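Local atomic coordinates of octaprenyl Pyrophosphate Synthase (Helicobacter pylori, PDB entry 3TC1), a protein that probably catalyses the magnesium-dependent chain elongation of a prenyl diphosphate with isopentenyl diphosphate units to give the forty-carbon product octaprenyl diphosphate. Residues M1-I9 / M37-L47; L227-N237 / K262-T272. All coordinates share one frame; numbering follows the deposited sequence.

How the contacts relate
Contact 1 (M1-I9 / M37-L47) and contact 2 (L227-N237 / K262-T272) sit on opposite sides of the centre of the chain, their centres 36 Å apart and their nearest atoms about 17 Å apart, so they do not touch. Contact 1 comes first along the chain and closes before contact 2 opens. Both join helices that cross at steep angles, but contact 1 is partly buried and mostly apolar, with no salt bridge across it, whereas contact 2 is buried and edged by a salt bridge and bound waters. Contact 2 is the one nearer the metal site: the side chain of P228 is about 10 Å from a bound magnesium ion.

Contact 1 (M1-I9 / M37-L47); sequences MQEKQLKAI and MLRSKLMLALL
M1 lies against K41, their CA atoms 5.2 Å apart, and from there helix 3-9 runs at 125° to helix 38-44, the axes approaching to 10.5 Å. Q2 caps the first helix, its OE1 accepting from Q5 N at 2.8 Å, although the placing of the Q2 side chain is less sure. L6 suits the middle because its two methyls part: CD2 meets S40 CB (3.7 Å) and L44 CD1, while CD1 rests on the aliphatic chain of K41, which crosses it at about a right angle. M37 bends at its last torsion (chi3 -82°), turning CE back to the backbone O of L6 (3.5 Å) and to L6 CB; the flexible thioether fits the helix surface. I9 slides past it in the opposite direction, with CD1 3.6 Å from S40 OG, a hydroxyl hydrogen-bonded to E67 of helix 53-80. Q5 runs alongside L44 in the opposite sense, Q5 CB 3.7 Å from L44 CD1. M1 reaches toward L44 and I294, but its place is doubtful in detail. This is plain helix-helix packing in the all-helical polyprenyl synthase fold: the N-terminal helix leans on the short helix 38-44, whose other sides meet helices 152-177 and 293-301.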
loop_
_atom_site.group_PDB
_atom_site.type_symbol
_atom_site.label_atom_id
_atom_site.label_comp_id
_atom_site.label_asym_id
_atom_site.label_seq_id
_atom_site.Cartn_x
_atom_site.Cartn_y
_atom_site.Cartn_z
ATOM N N MET B 1 15.378 20.623 11.812
ATOM C CA MET B 1 16.194 20.244 12.985
ATOM C C MET B 1 17.658 20.025 12.586
ATOM O O MET B 1 18.349 20.985 12.329
ATOM C CB MET B 1 15.539 19.033 13.708
ATOM C CG MET B 1 16.467 17.922 14.070
ATOM S SD MET B 1 16.039 17.145 15.625
ATOM C CE MET B 1 17.626 16.602 16.031
ATOM N N GLN B 2 18.232 18.850 12.514
ATOM C CA GLN B 2 19.614 19.046 12.110
ATOM C C GLN B 2 19.873 18.818 10.590
ATOM O O GLN B 2 19.723 17.716 10.057
ATOM C CB GLN B 2 20.520 18.382 13.190
ATOM C CG GLN B 2 21.183 17.120 12.873
ATOM C CD GLN B 2 22.550 17.357 12.251
ATOM O OE1 GLN B 2 22.642 17.670 11.068
ATOM N NE2 GLN B 2 23.609 17.259 13.047
ATOM N N GLU B 3 20.132 19.942 9.884
ATOM C CA GLU B 3 20.242 19.912 8.400
ATOM C C GLU B 3 21.039 18.766 7.893
ATOM O O GLU B 3 20.597 18.015 7.044
ATOM C CB GLU B 3 20.776 21.211 7.693
ATOM C CG GLU B 3 20.127 21.185 6.248
ATOM C CD GLU B 3 20.843 21.808 5.049
ATOM O OE1 GLU B 3 20.796 23.053 4.857
ATOM O OE2 GLU B 3 21.420 21.011 4.276
ATOM N N LYS B 4 22.232 18.592 8.408
ATOM C CA LYS B 4 23.036 17.485 7.891
ATOM C C LYS B 4 22.402 16.102 8.003
ATOM O O LYS B 4 22.525 15.287 7.089
ATOM C CB LYS B 4 24.450 17.498 8.515
ATOM C CG LYS B 4 25.245 16.273 8.184
ATOM C CD LYS B 4 26.692 16.474 8.498
ATOM C CE LYS B 4 27.443 15.142 8.537
ATOM N NZ LYS B 4 28.431 15.034 7.422
ATOM N N GLN B 5 21.713 15.831 9.102
ATOM C CA GLN B 5 21.064 14.521 9.264
ATOM C C GLN B 5 19.839 14.389 8.365
ATOM O O GLN B 5 19.603 13.326 7.796
ATOM C CB GLN B 5 20.648 14.264 10.731
ATOM C CG GLN B 5 21.804 14.221 11.703
ATOM C CD GLN B 5 21.346 14.133 13.140
ATOM O OE1 GLN B 5 20.327 14.710 13.509
ATOM N NE2 GLN B 5 22.105 13.426 13.964
ATOM N N LEU B 6 19.066 15.460 8.231
ATOM C CA LEU B 6 17.881 15.427 7.377
ATOM C C LEU B 6 18.313 15.239 5.928
ATOM O O LEU B 6 17.635 14.577 5.137
ATOM C CB LEU B 6 17.091 16.728 7.521
ATOM C CG LEU B 6 16.413 16.948 8.874
ATOM C CD1 LEU B 6 15.761 18.315 8.905
ATOM C CD2 LEU B 6 15.379 15.868 9.114
ATOM N N LYS B 7 19.457 15.827 5.600
ATOM C CA LYS B 7 20.023 15.742 4.267
ATOM C C LYS B 7 20.450 14.299 3.995
ATOM O O LYS B 7 20.291 13.792 2.886
ATOM C CB LYS B 7 21.237 16.669 4.177
ATOM C CG LYS B 7 21.394 17.360 2.846
ATOM C CD LYS B 7 21.704 16.375 1.748
ATOM C CE LYS B 7 21.615 17.048 0.391
ATOM N NZ LYS B 7 20.246 17.593 0.164
ATOM N N ALA B 8 21.002 13.647 5.013
ATOM C CA ALA B 8 21.447 12.264 4.878
ATOM C C ALA B 8 20.236 11.343 4.711
ATOM O O ALA B 8 20.310 10.341 4.014
ATOM C CB ALA B 8 22.267 11.851 6.103
ATOM N N ILE B 9 19.127 11.687 5.359
ATOM C CA ILE B 9 17.897 10.892 5.255
ATOM C C ILE B 9 17.307 11.071 3.856
ATOM O O ILE B 9 16.820 10.122 3.239
ATOM C CB ILE B 9 16.871 11.338 6.326
ATOM C CG1 ILE B 9 17.408 10.989 7.719
ATOM C CG2 ILE B 9 15.515 10.668 6.084
ATOM C CD1 ILE B 9 16.648 11.634 8.854
ATOM N N MET B 37 9.754 16.853 6.793
ATOM C CA MET B 37 10.336 15.759 7.561
ATOM C C MET B 37 10.179 16.001 9.055
ATOM O O MET B 37 11.117 15.827 9.839
ATOM C CB MET B 37 11.810 15.560 7.203
ATOM C CG MET B 37 12.007 14.801 5.905
ATOM S SD MET B 37 13.717 14.323 5.626
ATOM C CE MET B 37 14.348 15.816 4.979
ATOM N N LEU B 38 8.976 16.404 9.440
ATOM C CA LEU B 38 8.659 16.664 10.833
ATOM C C LEU B 38 8.959 15.446 11.704
ATOM O O LEU B 38 9.504 15.570 12.804
ATOM C CB LEU B 38 7.182 17.038 10.965
ATOM C CG LEU B 38 6.641 17.086 12.391
ATOM C CD1 LEU B 38 7.470 18.048 13.226
ATOM C CD2 LEU B 38 5.184 17.505 12.366
ATOM N N ARG B 39 8.608 14.267 11.201
ATOM C CA ARG B 39 8.824 13.050 11.961
ATOM C C ARG B 39 10.288 12.735 12.191
ATOM O O ARG B 39 10.633 12.299 13.273
ATOM C CB ARG B 39 8.038 11.886 11.335
ATOM C CG ARG B 39 6.527 12.151 11.426
ATOM C CD ARG B 39 5.668 11.310 10.505
ATOM N NE ARG B 39 4.270 11.756 10.514
ATOM C CZ ARG B 39 3.824 12.875 9.942
ATOM N NH1 ARG B 39 2.539 13.190 10.018
ATOM N NH2 ARG B 39 4.647 13.662 9.263
ATOM N N SER B 40 11.154 13.004 11.219
ATOM C CA SER B 40 12.582 12.768 11.399
ATOM C C SER B 40 13.151 13.743 12.438
ATOM O O SER B 40 14.002 13.370 13.247
ATOM C CB SER B 40 13.328 12.940 10.074
ATOM O OG SER B 40 13.025 11.879 9.184
ATOM N N LYS B 41 12.676 14.986 12.416
ATOM C CA LYS B 41 13.156 16.001 13.357
ATOM C C LYS B 41 12.837 15.578 14.784
ATOM O O LYS B 41 13.662 15.716 15.689
ATOM C CB LYS B 41 12.512 17.362 13.069
ATOM C CG LYS B 41 12.923 18.005 11.749
ATOM C CD LYS B 41 12.140 19.294 11.532
ATOM C CE LYS B 41 12.568 20.026 10.273
ATOM N NZ LYS B 41 11.821 21.315 10.125
ATOM N N LEU B 42 11.631 15.063 14.978
ATOM C CA LEU B 42 11.207 14.596 16.291
ATOM C C LEU B 42 12.048 13.412 16.754
ATOM O O LEU B 42 12.501 13.371 17.900
ATOM C CB LEU B 42 9.736 14.189 16.248
ATOM C CG LEU B 42 8.754 15.352 16.159
ATOM C CD1 LEU B 42 7.342 14.835 15.943
ATOM C CD2 LEU B 42 8.843 16.164 17.443
ATOM N N MET B 43 12.252 12.451 15.857
ATOM C CA MET B 43 13.030 11.257 16.161
ATOM C C MET B 43 14.516 11.545 16.348
ATOM O O MET B 43 15.140 11.020 17.268
ATOM C CB MET B 43 12.850 10.220 15.046
ATOM C CG MET B 43 11.418 9.732 14.882
ATOM S SD MET B 43 11.177 8.892 13.307
ATOM C CE MET B 43 11.754 7.264 13.727
ATOM N N LEU B 44 15.086 12.370 15.473
ATOM C CA LEU B 44 16.506 12.702 15.563
ATOM C C LEU B 44 16.843 13.369 16.892
ATOM O O LEU B 44 17.981 13.300 17.354
ATOM C CB LEU B 44 16.913 13.632 14.417
ATOM C CG LEU B 44 16.955 13.050 13.002
ATOM C CD1 LEU B 44 17.125 14.171 11.996
ATOM C CD2 LEU B 44 18.091 12.057 12.890
ATOM N N ALA B 45 15.847 14.004 17.502
ATOM C CA ALA B 45 16.024 14.706 18.770
ATOM C C ALA B 45 16.377 13.794 19.936
ATOM O O ALA B 45 16.792 14.273 20.996
ATOM C CB ALA B 45 14.763 15.503 19.104
ATOM N N LEU B 46 16.203 12.488 19.752
ATOM C CA LEU B 46 16.514 11.533 20.809
ATOM C C LEU B 46 17.974 11.099 20.790
ATOM O O LEU B 46 18.460 10.503 21.751
ATOM C CB LEU B 46 15.607 10.299 20.709
ATOM C CG LEU B 46 14.196 10.470 21.285
ATOM C CD1 LEU B 46 13.444 11.541 20.506
ATOM C CD2 LEU B 46 13.450 9.145 21.225
ATOM N N LEU B 47 18.670 11.393 19.697
ATOM C CA LEU B 47 20.074 11.025 19.568
ATOM C C LEU B 47 20.951 11.747 20.588
ATOM O O LEU B 47 20.667 12.885 20.968
ATOM C CB LEU B 47 20.574 11.335 18.156
ATOM C CG LEU B 47 20.053 10.438 17.029
ATOM C CD1 LEU B 47 20.431 11.034 15.677
ATOM C CD2 LEU B 47 20.631 9.038 17.186
#

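Contact 2 (L227-N237 / K262-T272); sequences LPYLLLYEKLN and KFKQYGIIEET
F263 points the edge of its ring at the face of Y229, a T-shaped pair with centroids 5.3 Å apart and planes at 72°; F263 CZ stands over the centre of the tyrosine ring. The same phenyl ring touches P228 CB and L232 CD2, a flat apolar group suited to a place lined by these three residues. L232, with CG anti to the backbone N (chi1 177°), parts its branches: CD2 goes to F263 CE1 and K262 CB, and CD1 to Y266 CD2 (3.7 Å) and I268 CG1. I268 is a branched wedge, its CG2 against the backbone O of P228 and its CD1 against L232 CA (3.6 Å). Y266 is clasped on both faces, by Q265 CG on one and K235 CB on the other, the latter a CH-pi contact 4.0 Å from the centroid. Its hydroxyl shares water 2 with N237 N, so the ring is held at its polar end too.

Beyond CB, K235 bends at chi2 and chi4, and K235 NZ approaches E271 OE1 (3.2 Å) from above the carboxylate plane, in a salt bridge. Water 1 donates to E271 OE1 and to L231 O, and takes a weak bond from K235 NZ. T272 OG1 donates to I268 O (2.8 Å), which T272 N reaches from the opposite face of its plane; this satisfies the hydroxyl beside apolar L231 CD1. G267, with positive phi, is the C-prime residue of a Schellman motif ending helix 253-265. The corner between helices 253-265 and 268-286 clasps helix 227-233 in the all-helical polyprenyl synthase fold, with helix 182-205 also packing on F263 and Y229.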
loop_
_atom_site.group_PDB
_atom_site.type_symbol
_atom_site.label_atom_id
_atom_site.label_comp_id
_atom_site.label_asym_id
_atom_site.label_seq_id
_atom_site.Cartn_x
_atom_site.Cartn_y
_atom_site.Cartn_z
ATOM N N LEU B 227 -12.628 19.725 14.287
ATOM C CA LEU B 227 -12.946 20.278 15.607
ATOM C C LEU B 227 -13.633 21.648 15.594
ATOM O O LEU B 227 -14.632 21.844 16.278
ATOM C CB LEU B 227 -11.684 20.332 16.484
ATOM C CG LEU B 227 -11.950 20.606 17.973
ATOM C CD1 LEU B 227 -12.990 19.619 18.503
ATOM C CD2 LEU B 227 -10.650 20.493 18.763
ATOM N N PRO B 228 -13.103 22.620 14.829
ATOM C CA PRO B 228 -13.761 23.931 14.810
ATOM C C PRO B 228 -15.254 23.821 14.486
ATOM O O PRO B 228 -16.084 24.465 15.121
ATOM C CB PRO B 228 -12.997 24.681 13.721
ATOM C CG PRO B 228 -11.619 24.100 13.823
ATOM C CD PRO B 228 -11.896 22.624 13.988
ATOM N N TYR B 229 -15.585 23.002 13.492
ATOM C CA TYR B 229 -16.974 22.818 13.072
ATOM C C TYR B 229 -17.788 22.080 14.123
ATOM O O TYR B 229 -18.969 22.367 14.320
ATOM C CB TYR B 229 -17.009 22.066 11.734
ATOM C CG TYR B 229 -16.452 22.893 10.595
ATOM C CD1 TYR B 229 -17.261 23.797 9.900
ATOM C CD2 TYR B 229 -15.104 22.809 10.242
ATOM C CE1 TYR B 229 -16.741 24.597 8.882
ATOM C CE2 TYR B 229 -14.573 23.610 9.225
ATOM C CZ TYR B 229 -15.397 24.498 8.551
ATOM O OH TYR B 229 -14.878 25.276 7.540
ATOM N N LEU B 230 -17.153 21.126 14.798
ATOM C CA LEU B 230 -17.819 20.369 15.849
ATOM C C LEU B 230 -18.154 21.288 17.027
ATOM O O LEU B 230 -19.277 21.290 17.529
ATOM C CB LEU B 230 -16.913 19.223 16.315
ATOM C CG LEU B 230 -16.758 18.117 15.264
ATOM C CD1 LEU B 230 -15.521 17.278 15.541
ATOM C CD2 LEU B 230 -18.032 17.266 15.269
ATOM N N LEU B 231 -17.170 22.067 17.465
ATOM C CA LEU B 231 -17.375 22.988 18.583
ATOM C C LEU B 231 -18.394 24.068 18.219
ATOM O O LEU B 231 -19.218 24.462 19.045
ATOM C CB LEU B 231 -16.042 23.626 18.992
ATOM C CG LEU B 231 -14.984 22.666 19.555
ATOM C CD1 LEU B 231 -13.707 23.425 19.870
ATOM C CD2 LEU B 231 -15.525 21.991 20.813
ATOM N N LEU B 232 -18.338 24.548 16.980
ATOM C CA LEU B 232 -19.284 25.566 16.521
ATOM C C LEU B 232 -20.703 25.011 16.531
ATOM O O LEU B 232 -21.623 25.635 17.051
ATOM C CB LEU B 232 -18.943 26.029 15.095
ATOM C CG LEU B 232 -19.945 27.042 14.512
ATOM C CD1 LEU B 232 -19.932 28.322 15.357
ATOM C CD2 LEU B 232 -19.594 27.359 13.066
ATOM N N TYR B 233 -20.869 23.826 15.951
ATOM C CA TYR B 233 -22.175 23.173 15.871
ATOM C C TYR B 233 -22.868 23.053 17.230
ATOM O O TYR B 233 -24.087 23.188 17.329
ATOM C CB TYR B 233 -22.027 21.773 15.265
ATOM C CG TYR B 233 -23.346 21.060 15.100
ATOM C CD1 TYR B 233 -24.214 21.394 14.061
ATOM C CD2 TYR B 233 -23.749 20.081 16.006
ATOM C CE1 TYR B 233 -25.450 20.772 13.929
ATOM C CE2 TYR B 233 -24.983 19.454 15.885
ATOM C CZ TYR B 233 -25.825 19.804 14.843
ATOM O OH TYR B 233 -27.038 19.178 14.705
ATOM N N GLU B 234 -22.086 22.770 18.264
ATOM C CA GLU B 234 -22.608 22.630 19.622
ATOM C C GLU B 234 -23.126 23.945 20.224
ATOM O O GLU B 234 -23.862 23.927 21.213
ATOM C CB GLU B 234 -21.516 22.052 20.531
ATOM C CG GLU B 234 -21.282 20.560 20.343
ATOM C CD GLU B 234 -19.911 20.112 20.824
ATOM O OE1 GLU B 234 -19.421 20.653 21.837
ATOM O OE2 GLU B 234 -19.329 19.205 20.190
ATOM N N LYS B 235 -22.749 25.076 19.630
ATOM C CA LYS B 235 -23.166 26.395 20.128
ATOM C C LYS B 235 -24.212 27.086 19.253
ATOM O O LYS B 235 -24.895 28.005 19.709
ATOM C CB LYS B 235 -21.958 27.335 20.226
ATOM C CG LYS B 235 -20.796 26.840 21.060
ATOM C CD LYS B 235 -20.992 27.132 22.534
ATOM C CE LYS B 235 -19.751 26.741 23.325
ATOM N NZ LYS B 235 -18.535 27.451 22.834
ATOM N N LEU B 236 -24.328 26.659 18.000
ATOM C CA LEU B 236 -25.268 27.273 17.063
ATOM C C LEU B 236 -26.733 27.056 17.398
ATOM O O LEU B 236 -27.107 26.024 17.954
ATOM C CB LEU B 236 -25.028 26.746 15.646
ATOM C CG LEU B 236 -23.690 27.039 14.966
ATOM C CD1 LEU B 236 -23.644 26.336 13.611
ATOM C CD2 LEU B 236 -23.517 28.543 14.805
ATOM N N ASN B 237 -27.567 28.032 17.056
ATOM C CA ASN B 237 -28.989 27.868 17.283
ATOM C C ASN B 237 -29.470 26.956 16.158
ATOM O O ASN B 237 -28.745 26.685 15.205
ATOM C CB ASN B 237 -29.748 29.210 17.259
ATOM C CG ASN B 237 -29.509 30.018 15.986
ATOM O OD1 ASN B 237 -29.378 29.465 14.892
ATOM N ND2 ASN B 237 -29.480 31.344 16.126
ATOM N N LYS B 262 -19.167 33.083 12.241
ATOM C CA LYS B 262 -19.718 32.199 13.258
ATOM C C LYS B 262 -18.649 31.711 14.233
ATOM O O LYS B 262 -18.914 31.598 15.428
ATOM C CB LYS B 262 -20.443 31.022 12.601
ATOM C CG LYS B 262 -21.774 31.418 11.949
ATOM C CD LYS B 262 -22.751 31.970 12.990
ATOM C CE LYS B 262 -23.831 32.832 12.351
ATOM N NZ LYS B 262 -24.732 33.453 13.363
ATOM N N PHE B 263 -17.445 31.426 13.737
ATOM C CA PHE B 263 -16.365 30.991 14.622
ATOM C C PHE B 263 -16.060 32.135 15.595
ATOM O O PHE B 263 -15.857 31.914 16.784
ATOM C CB PHE B 263 -15.088 30.665 13.837
ATOM C CG PHE B 263 -15.159 29.380 13.043
ATOM C CD1 PHE B 263 -15.893 28.290 13.505
ATOM C CD2 PHE B 263 -14.432 29.244 11.861
ATOM C CE1 PHE B 263 -15.903 27.076 12.799
ATOM C CE2 PHE B 263 -14.434 28.032 11.145
ATOM C CZ PHE B 263 -15.169 26.950 11.617
ATOM N N LYS B 264 -16.013 33.358 15.072
ATOM C CA LYS B 264 -15.745 34.535 15.900
ATOM C C LYS B 264 -16.862 34.731 16.916
ATOM O O LYS B 264 -16.612 34.959 18.104
ATOM C CB LYS B 264 -15.635 35.794 15.031
ATOM C CG LYS B 264 -14.356 35.907 14.213
ATOM C CD LYS B 264 -14.386 37.178 13.371
ATOM C CE LYS B 264 -13.170 37.292 12.457
ATOM N NZ LYS B 264 -11.904 37.495 13.213
ATOM N N GLN B 265 -18.099 34.635 16.437
ATOM C CA GLN B 265 -19.265 34.810 17.286
ATOM C C GLN B 265 -19.248 33.941 18.541
ATOM O O GLN B 265 -19.656 34.382 19.622
ATOM C CB GLN B 265 -20.537 34.519 16.489
ATOM C CG GLN B 265 -21.818 34.640 17.306
ATOM C CD GLN B 265 -23.063 34.420 16.465
ATOM O OE1 GLN B 265 -22.978 34.175 15.265
ATOM N NE2 GLN B 265 -24.227 34.506 17.095
ATOM N N TYR B 266 -18.779 32.706 18.405
ATOM C CA TYR B 266 -18.760 31.809 19.545
ATOM C C TYR B 266 -17.364 31.493 20.073
ATOM O O TYR B 266 -17.178 30.526 20.808
ATOM C CB TYR B 266 -19.526 30.528 19.190
ATOM C CG TYR B 266 -21.006 30.772 18.956
ATOM C CD1 TYR B 266 -21.874 30.999 20.027
ATOM C CD2 TYR B 266 -21.541 30.800 17.665
ATOM C CE1 TYR B 266 -23.233 31.248 19.816
ATOM C CE2 TYR B 266 -22.898 31.048 17.446
ATOM C CZ TYR B 266 -23.737 31.270 18.526
ATOM O OH TYR B 266 -25.082 31.512 18.319
ATOM N N GLY B 267 -16.393 32.326 19.713
ATOM C CA GLY B 267 -15.028 32.138 20.180
ATOM C C GLY B 267 -14.475 30.747 19.926
ATOM O O GLY B 267 -13.776 30.180 20.768
ATOM N N ILE B 268 -14.776 30.199 18.755
ATOM C CA ILE B 268 -14.329 28.855 18.409
ATOM C C ILE B 268 -12.821 28.750 18.212
ATOM O O ILE B 268 -12.219 27.725 18.530
ATOM C CB ILE B 268 -15.051 28.366 17.132
ATOM C CG1 ILE B 268 -16.565 28.417 17.350
ATOM C CG2 ILE B 268 -14.610 26.950 16.777
ATOM C CD1 ILE B 268 -17.062 27.591 18.558
ATOM N N ILE B 269 -12.200 29.806 17.692
ATOM C CA ILE B 269 -10.765 29.757 17.456
ATOM C C ILE B 269 -10.003 29.546 18.762
ATOM O O ILE B 269 -9.138 28.670 18.851
ATOM C CB ILE B 269 -10.250 31.045 16.766
ATOM C CG1 ILE B 269 -11.046 31.314 15.485
ATOM C CG2 ILE B 269 -8.760 30.914 16.469
ATOM C CD1 ILE B 269 -11.004 30.203 14.464
ATOM N N GLU B 270 -10.323 30.338 19.779
ATOM C CA GLU B 270 -9.641 30.193 21.060
ATOM C C GLU B 270 -10.003 28.862 21.713
ATOM O O GLU B 270 -9.159 28.226 22.337
ATOM C CB GLU B 270 -9.988 31.352 22.005
ATOM C CG GLU B 270 -9.500 31.156 23.446
ATOM C CD GLU B 270 -7.992 31.307 23.613
ATOM O OE1 GLU B 270 -7.228 30.679 22.847
ATOM O OE2 GLU B 270 -7.574 32.051 24.528
ATOM N N GLU B 271 -11.253 28.436 21.566
ATOM C CA GLU B 271 -11.685 27.178 22.163
ATOM C C GLU B 271 -10.924 26.003 21.545
ATOM O O GLU B 271 -10.526 25.070 22.248
ATOM C CB GLU B 271 -13.202 26.989 21.990
ATOM C CG GLU B 271 -13.749 25.720 22.647
ATOM C CD GLU B 271 -15.267 25.605 22.576
ATOM O OE1 GLU B 271 -15.872 26.153 21.631
ATOM O OE2 GLU B 271 -15.856 24.946 23.459
ATOM N N THR B 272 -10.711 26.061 20.234
ATOM C CA THR B 272 -9.990 25.010 19.525
ATOM C C THR B 272 -8.529 25.013 19.961
ATOM O O THR B 272 -7.939 23.962 20.245
ATOM C CB THR B 272 -10.060 25.226 17.990
ATOM O OG1 THR B 272 -11.424 25.168 17.555
ATOM C CG2 THR B 272 -9.263 24.148 17.254
HETATM O O HOH W 1 -18.199 24.783 21.646
HETATM O O HOH W 2 -26.414 30.452 16.279
#